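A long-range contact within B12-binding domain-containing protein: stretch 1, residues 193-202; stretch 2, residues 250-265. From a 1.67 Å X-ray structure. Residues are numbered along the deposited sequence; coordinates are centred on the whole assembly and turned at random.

Stretch 1 193-202: QLSVYRRRSG
Stretch 2 (250-265) ASVVDEMESLAAQGIL

Residues 193-202 form a segment without regular secondary structure, extended from Ser195 to Ser201, that runs along one side of the helix spanning 250-261, and the two stretches advance in the same sense: Val196 CA lies 4.8 Å from Ser251 CA, Arg199 CA 6.9 Å from Leu259 CA, and Ser201 CA 8.0 Å from Gln262 CA. From Ser195 to Ser201 phi stays between -75° and -141° and psi between 109° and 161°. No backbone hydrogen bond forms within this segment, and Leu194 O, Tyr197 N and Arg199 O are met by side chains of Ser251, Glu255 and Gln262. The contact buries 531 Å² in total.

Near the start of the second stretch, Ser251 (chi1 m) points toward the first and its OG donates to Leu194 O at 2.6 Å. Val196, chi1 t, packs just beyond, with CG2 3.6 Å from Ser251 CA and 3.7 Å from Asp254 CB.

One turn on, Glu255 extends its side chain (chi1 and chi2 t, chi3 -19°) to serve two loop residues. Its OE1 accepts a weak hydrogen bond from Tyr197 N (3.3 Å, 142°), while OE2 receives Arg199 NH1 at 2.7 Å in a salt bridge, with OE2 near the guanidinium plane. Both carboxylate oxygens have further hydrogen bonds elsewhere in the structure. Arg199 points toward the helix and folds back through m at chi1, chi2 and chi3 (-41°, -63°, -66°; chi4 -74°). This compact conformation places Leu259 CD2 over one face of the guanidinium and 3.6 Å from Arg199 CB; Leu259 itself is m,t. NE, NH1 and NH2 of Arg199 also find partners elsewhere, leaving no nitrogen of this buried group unsatisfied.

The backbone of Arg199 is satisfied on both sides. Its N donates to water 1 at 3.1 Å, and the same water lies 3.0 Å from Ser258 OG (chi1 t), bridging loop and helix where Arg199 O and Ser258 OG are 4.3 Å apart. Arg199 O accepts from Gln262 NE2 at 2.9 Å (142°).

Gln262, just past the helix (phi/psi -83°/2°; chi1 m, chi2 t, chi3 49°), uses both ends of its amide. NE2 also donates to Ser258 O at 3.3 Å, and OE1 accepts from Ser201 OG (chi1 m) at 2.6 Å. Gly263 then leaves helical geometry at 92°/3° in a Schellman motif, with Gly263 N bonded to Ala260 O (3.0 Å) and Ile264 N to Leu259 O (3.0 Å). A CB at these angles would jam against the preceding carbonyl oxygen.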

# COMPACT_ATOMS: atom_id res chain seq x y z
N GLN A 193 6.98 5.75 17.90
CA GLN A 193 7.72 6.86 17.34
C GLN A 193 9.16 6.93 17.83
O GLN A 193 9.89 7.84 17.42
CB GLN A 193 7.02 8.18 17.67
CG GLN A 193 5.58 8.26 17.20
CD GLN A 193 4.91 9.52 17.69
OE1 GLN A 193 4.12 9.49 18.64
NE2 GLN A 193 5.22 10.65 17.06
N LEU A 194 9.58 6.01 18.69
CA LEU A 194 10.88 6.08 19.33
C LEU A 194 11.88 5.07 18.80
O LEU A 194 13.04 5.42 18.55
CB LEU A 194 10.73 5.89 20.85
CG LEU A 194 9.87 6.93 21.58
CD1 LEU A 194 9.73 6.57 23.05
CD2 LEU A 194 10.49 8.31 21.43
N SER A 195 11.48 3.82 18.63
CA SER A 195 12.46 2.75 18.44
C SER A 195 13.06 2.78 17.05
O SER A 195 12.44 3.23 16.08
CB SER A 195 11.83 1.38 18.68
OG SER A 195 11.08 1.35 19.88
N VAL A 196 14.28 2.27 16.96
CA VAL A 196 14.85 1.85 15.68
C VAL A 196 14.28 0.47 15.36
O VAL A 196 14.40 -0.45 16.17
CB VAL A 196 16.38 1.82 15.74
CG1 VAL A 196 16.95 1.23 14.46
CG2 VAL A 196 16.94 3.21 16.01
N TYR A 197 13.65 0.34 14.20
CA TYR A 197 13.11 -0.96 13.81
C TYR A 197 14.27 -1.84 13.35
O TYR A 197 15.03 -1.45 12.45
CB TYR A 197 12.05 -0.81 12.72
CG TYR A 197 10.94 0.18 13.05
CD1 TYR A 197 10.53 0.41 14.36
CD2 TYR A 197 10.32 0.90 12.03
CE1 TYR A 197 9.53 1.34 14.65
CE2 TYR A 197 9.32 1.80 12.31
CZ TYR A 197 8.93 2.02 13.61
OH TYR A 197 7.92 2.94 13.86
N ARG A 198 14.45 -2.99 13.98
CA ARG A 198 15.59 -3.84 13.67
C ARG A 198 15.34 -4.57 12.36
O ARG A 198 14.32 -5.24 12.19
CB ARG A 198 15.87 -4.80 14.83
CG ARG A 198 16.42 -4.07 16.05
CD ARG A 198 16.86 -5.01 17.17
NE ARG A 198 15.72 -5.64 17.84
CZ ARG A 198 15.07 -5.12 18.87
NH1 ARG A 198 15.44 -3.95 19.38
NH2 ARG A 198 14.04 -5.78 19.40
N ARG A 199 16.27 -4.40 11.42
CA ARG A 199 16.17 -4.98 10.08
C ARG A 199 17.30 -5.98 9.94
O ARG A 199 18.47 -5.59 9.84
CB ARG A 199 16.24 -3.91 9.00
CG ARG A 199 15.46 -2.64 9.32
CD ARG A 199 13.95 -2.90 9.45
NE ARG A 199 13.34 -3.30 8.18
CZ ARG A 199 13.11 -2.47 7.17
NH1 ARG A 199 13.44 -1.19 7.28
NH2 ARG A 199 12.55 -2.92 6.05
N ARG A 200 16.97 -7.26 9.94
CA ARG A 200 17.96 -8.32 9.98
C ARG A 200 18.03 -9.03 8.63
O ARG A 200 17.12 -8.93 7.81
CB ARG A 200 17.63 -9.33 11.08
CG ARG A 200 17.61 -8.74 12.49
CD ARG A 200 17.13 -9.79 13.49
NE ARG A 200 17.32 -9.39 14.89
CZ ARG A 200 16.33 -9.11 15.74
NH1 ARG A 200 15.07 -9.17 15.34
NH2 ARG A 200 16.61 -8.77 16.99
N SER A 201 19.13 -9.73 8.41
CA SER A 201 19.33 -10.52 7.21
C SER A 201 20.03 -11.83 7.57
O SER A 201 20.91 -11.85 8.44
CB SER A 201 20.16 -9.77 6.17
OG SER A 201 19.48 -8.61 5.73
N GLY A 202 19.63 -12.90 6.91
CA GLY A 202 20.23 -14.20 7.15
C GLY A 202 19.93 -14.80 8.50
O GLY A 202 20.60 -15.77 8.89
N ALA A 250 16.59 10.64 14.59
CA ALA A 250 17.78 9.82 14.80
C ALA A 250 17.49 8.34 14.62
O ALA A 250 18.34 7.59 14.13
CB ALA A 250 18.36 10.08 16.19
N SER A 251 16.29 7.89 15.01
CA SER A 251 15.94 6.48 14.87
C SER A 251 15.77 6.11 13.40
O SER A 251 16.22 5.04 12.97
CB SER A 251 14.67 6.16 15.66
OG SER A 251 14.87 6.39 17.04
N VAL A 252 15.10 6.96 12.62
CA VAL A 252 14.94 6.70 11.19
C VAL A 252 16.30 6.58 10.52
O VAL A 252 16.56 5.62 9.78
CB VAL A 252 14.09 7.80 10.53
CG1 VAL A 252 13.89 7.48 9.06
CG2 VAL A 252 12.75 7.94 11.22
N VAL A 253 17.19 7.54 10.76
CA VAL A 253 18.47 7.51 10.07
C VAL A 253 19.33 6.35 10.57
O VAL A 253 20.06 5.73 9.79
CB VAL A 253 19.20 8.86 10.20
CG1 VAL A 253 20.48 8.84 9.37
CG2 VAL A 253 18.29 10.00 9.73
N ASP A 254 19.26 6.02 11.87
CA ASP A 254 19.92 4.82 12.37
C ASP A 254 19.49 3.58 11.59
O ASP A 254 20.33 2.74 11.23
CB ASP A 254 19.61 4.60 13.86
CG ASP A 254 20.47 5.43 14.79
OD1 ASP A 254 21.35 6.19 14.33
OD2 ASP A 254 20.27 5.29 16.02
N GLU A 255 18.19 3.45 11.35
CA GLU A 255 17.67 2.30 10.61
C GLU A 255 18.17 2.29 9.16
O GLU A 255 18.57 1.24 8.65
CB GLU A 255 16.15 2.31 10.65
CG GLU A 255 15.50 1.13 9.97
CD GLU A 255 14.00 1.09 10.22
OE1 GLU A 255 13.56 1.74 11.19
OE2 GLU A 255 13.28 0.43 9.46
N MET A 256 18.12 3.45 8.50
CA MET A 256 18.65 3.54 7.14
C MET A 256 20.13 3.20 7.10
O MET A 256 20.59 2.53 6.17
CB MET A 256 18.42 4.94 6.57
CG MET A 256 16.96 5.32 6.48
SD MET A 256 16.73 7.03 5.96
CE MET A 256 17.18 6.90 4.23
N GLU A 257 20.88 3.65 8.11
CA GLU A 257 22.30 3.34 8.16
C GLU A 257 22.52 1.84 8.34
O GLU A 257 23.42 1.27 7.72
CB GLU A 257 22.96 4.12 9.30
CG GLU A 257 24.48 4.13 9.27
CD GLU A 257 25.07 5.00 10.35
OE1 GLU A 257 24.62 6.15 10.51
OE2 GLU A 257 26.00 4.53 11.04
N SER A 258 21.68 1.20 9.16
CA SER A 258 21.79 -0.25 9.35
C SER A 258 21.51 -1.00 8.06
O SER A 258 22.21 -1.96 7.73
CB SER A 258 20.82 -0.70 10.45
OG SER A 258 20.93 -2.10 10.65
N LEU A 259 20.49 -0.57 7.31
CA LEU A 259 20.23 -1.16 6.00
C LEU A 259 21.44 -0.99 5.09
O LEU A 259 21.92 -1.96 4.48
CB LEU A 259 19.00 -0.51 5.38
CG LEU A 259 17.66 -0.85 6.04
CD1 LEU A 259 16.52 -0.05 5.42
CD2 LEU A 259 17.41 -2.35 5.93
N ALA A 260 21.97 0.24 5.00
CA ALA A 260 23.09 0.49 4.10
C ALA A 260 24.32 -0.31 4.49
O ALA A 260 25.09 -0.73 3.62
CB ALA A 260 23.42 1.98 4.07
N ALA A 261 24.52 -0.53 5.79
CA ALA A 261 25.68 -1.30 6.24
C ALA A 261 25.63 -2.73 5.73
O ALA A 261 26.68 -3.35 5.51
CB ALA A 261 25.76 -1.27 7.77
N GLN A 262 24.43 -3.29 5.56
CA GLN A 262 24.27 -4.64 5.03
C GLN A 262 24.32 -4.69 3.51
O GLN A 262 24.16 -5.77 2.94
CB GLN A 262 22.95 -5.26 5.49
CG GLN A 262 22.69 -5.17 6.98
CD GLN A 262 21.27 -5.59 7.33
OE1 GLN A 262 20.80 -6.64 6.89
NE2 GLN A 262 20.57 -4.75 8.08
N GLY A 263 24.54 -3.56 2.84
CA GLY A 263 24.52 -3.52 1.39
C GLY A 263 23.16 -3.19 0.79
O GLY A 263 23.02 -3.20 -0.44
N ILE A 264 22.17 -2.90 1.63
CA ILE A 264 20.83 -2.55 1.14
C ILE A 264 20.87 -1.04 0.91
O ILE A 264 20.48 -0.22 1.74
CB ILE A 264 19.73 -2.98 2.12
CG1 ILE A 264 19.80 -4.50 2.35
CG2 ILE A 264 18.35 -2.55 1.63
CD1 ILE A 264 18.83 -5.00 3.44
N LEU A 265 21.37 -0.67 -0.27
CA LEU A 265 21.67 0.73 -0.59
C LEU A 265 20.49 1.47 -1.20
O LEU A 265 20.30 2.66 -0.92
CB LEU A 265 22.88 0.80 -1.53
CG LEU A 265 24.18 0.20 -0.99
CD1 LEU A 265 25.26 0.31 -2.05
CD2 LEU A 265 24.60 0.91 0.29
O HOH W 1 18.29 -2.19 12.04